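Local coordinates for protein 3-keto-5-aminohexanoate cleavage enzyme (Burkholderia xenovorans LB400, PDB 3E49) that probably cleaves 3-keto-5-aminohexanoate, as a zinc-dependent member of the beta-keto acid cleavage enzyme family built on a TIM barrel, at residues A42-A47 with Q276-R281. Residues are numbered along the deposited sequence; the frame is centred on the assembly and turned at random.
Sequences AEAGAA and QVRKIR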
loop_
_atom_site.group_PDB
_atom_site.type_symbol
_atom_site.label_atom_id
_atom_site.label_comp_id
_atom_site.label_asym_id
_atom_site.label_seq_id
_atom_site.Cartn_x
_atom_site.Cartn_y
_atom_site.Cartn_z
ATOM N N ALA A 42 -1.420 -22.001 -28.255
ATOM C CA ALA A 42 -0.839 -21.068 -29.192
ATOM C C ALA A 42 -1.881 -20.597 -30.181
ATOM O O ALA A 42 -1.948 -19.398 -30.479
ATOM C CB ALA A 42 0.353 -21.686 -29.894
ATOM N N GLU A 43 -2.712 -21.502 -30.697
ATOM C CA GLU A 43 -3.774 -21.087 -31.579
ATOM C C GLU A 43 -4.722 -20.107 -30.893
ATOM O O GLU A 43 -5.302 -19.230 -31.540
ATOM C CB GLU A 43 -4.590 -22.292 -32.059
ATOM C CG GLU A 43 -3.893 -23.221 -33.055
ATOM C CD GLU A 43 -4.741 -24.476 -33.378
ATOM O OE1 GLU A 43 -5.853 -24.633 -32.768
ATOM O OE2 GLU A 43 -4.284 -25.293 -34.229
ATOM N N ALA A 44 -4.934 -20.290 -29.582
ATOM C CA ALA A 44 -5.825 -19.386 -28.822
ATOM C C ALA A 44 -5.168 -18.052 -28.483
ATOM O O ALA A 44 -5.861 -17.153 -28.013
ATOM C CB ALA A 44 -6.376 -20.053 -27.525
ATOM N N GLY A 45 -3.857 -17.938 -28.688
ATOM C CA GLY A 45 -3.139 -16.677 -28.450
ATOM C C GLY A 45 -1.954 -16.699 -27.520
ATOM O O GLY A 45 -1.334 -15.668 -27.308
ATOM N N ALA A 46 -1.607 -17.847 -26.957
ATOM C CA ALA A 46 -0.453 -17.937 -26.074
ATOM C C ALA A 46 0.830 -17.741 -26.875
ATOM O O ALA A 46 1.036 -18.422 -27.881
ATOM C CB ALA A 46 -0.406 -19.279 -25.376
ATOM N N ALA A 47 1.661 -16.789 -26.449
ATOM C CA ALA A 47 2.932 -16.521 -27.127
ATOM C C ALA A 47 4.024 -17.338 -26.458
ATOM O O ALA A 47 5.053 -17.550 -27.036
ATOM C CB ALA A 47 3.270 -15.021 -27.062
ATOM N N GLN A 276 -8.755 -21.637 -21.237
ATOM C CA GLN A 276 -8.264 -20.617 -20.298
ATOM C C GLN A 276 -7.636 -19.427 -20.995
ATOM O O GLN A 276 -7.777 -18.283 -20.516
ATOM C CB GLN A 276 -7.289 -21.243 -19.312
ATOM C CG GLN A 276 -7.942 -22.212 -18.349
ATOM C CD GLN A 276 -6.964 -22.807 -17.361
ATOM O OE1 GLN A 276 -5.762 -22.695 -17.551
ATOM N NE2 GLN A 276 -7.476 -23.398 -16.275
ATOM N N VAL A 277 -6.962 -19.670 -22.132
ATOM C CA VAL A 277 -6.399 -18.582 -22.914
ATOM C C VAL A 277 -7.567 -17.754 -23.431
ATOM O O VAL A 277 -7.525 -16.514 -23.443
ATOM C CB VAL A 277 -5.507 -19.092 -24.086
ATOM C CG1 VAL A 277 -5.058 -17.936 -24.973
ATOM C CG2 VAL A 277 -4.273 -19.879 -23.578
ATOM N N ARG A 278 -8.622 -18.417 -23.880
ATOM C CA ARG A 278 -9.805 -17.679 -24.379
ATOM C C ARG A 278 -10.476 -16.859 -23.300
ATOM O O ARG A 278 -10.938 -15.753 -23.553
ATOM C CB ARG A 278 -10.821 -18.625 -25.031
ATOM C CG ARG A 278 -10.341 -19.187 -26.365
ATOM C CD ARG A 278 -11.433 -19.917 -27.140
ATOM N NE ARG A 278 -11.884 -21.130 -26.486
ATOM C CZ ARG A 278 -11.334 -22.321 -26.615
ATOM N NH1 ARG A 278 -10.284 -22.503 -27.409
ATOM N NH2 ARG A 278 -11.854 -23.337 -25.947
ATOM N N LYS A 279 -10.523 -17.386 -22.094
ATOM C CA LYS A 279 -11.179 -16.687 -20.997
ATOM C C LYS A 279 -10.441 -15.395 -20.665
ATOM O O LYS A 279 -11.053 -14.348 -20.590
ATOM C CB LYS A 279 -11.307 -17.590 -19.771
ATOM C CG LYS A 279 -12.406 -17.207 -18.780
ATOM C CD LYS A 279 -13.772 -17.360 -19.453
ATOM C CE LYS A 279 -14.930 -17.034 -18.545
ATOM N NZ LYS A 279 -16.174 -16.696 -19.356
ATOM N N ILE A 280 -9.125 -15.442 -20.529
ATOM C CA ILE A 280 -8.367 -14.225 -20.220
ATOM C C ILE A 280 -8.417 -13.267 -21.396
ATOM O O ILE A 280 -8.390 -12.056 -21.221
ATOM C CB ILE A 280 -6.921 -14.491 -19.716
ATOM C CG1 ILE A 280 -6.379 -13.231 -18.978
ATOM C CG2 ILE A 280 -5.952 -15.011 -20.894
ATOM C CD1 ILE A 280 -7.204 -12.780 -17.689
ATOM N N ARG A 281 -8.534 -13.804 -22.603
ATOM C CA ARG A 281 -8.668 -12.955 -23.746
ATOM C C ARG A 281 -9.978 -12.147 -23.782
ATOM O O ARG A 281 -9.999 -11.053 -24.315
ATOM C CB ARG A 281 -8.401 -13.730 -25.044
ATOM C CG ARG A 281 -6.951 -14.014 -25.223
ATOM C CD ARG A 281 -6.766 -14.620 -26.579
ATOM N NE ARG A 281 -7.287 -13.725 -27.605
ATOM C CZ ARG A 281 -7.710 -14.123 -28.798
ATOM N NH1 ARG A 281 -7.748 -15.398 -29.114
ATOM N NH2 ARG A 281 -8.173 -13.251 -29.647
#
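Val277 packs against Ala44 and Ala46 where the TIM barrel closes: helix 31-44, which follows barrel strand 10-13, ends in a Schellman motif beside helix 273-286, which comes after strand 253-256. These two strands pair in parallel, and both lie under Val277, which also touches Ile10 and Val256. From its CB outward, Val277 follows the turn that ends helix 31-44. Val277 CB is 3.7 Å from Ala44 CB. Val277 CG1, anti to the backbone N (chi1 174°), runs on into the turn, 3.6 Å from Ala44 CB and 3.2 Å from Ala44 O, and then faces the backbone N of Gly45 and of Ala46. On the other branch, Val277 CG2 reaches Ala46 CB more loosely, at 4.3 Å. Gly45 makes the turn with a positive phi of 125°, its N bonded back to Ala42 O, and the chain leaves toward strand 48-54 and its zinc ligand His50. Along the outer side, Arg278 CG lies 4.2 Å from Ala44 CB. Arg281 reaches across from the next turn of its helix; a positive charge at this carboxyl end of helix 31-44 would probably be favourable. Its chain bends at chi3, curling round Ala44 O, and Arg281 NH1 donates a bent hydrogen bond of 2.8 Å to that oxygen, approaching 45° above the carbonyl plane, with CD of Arg281 close beside the same atom.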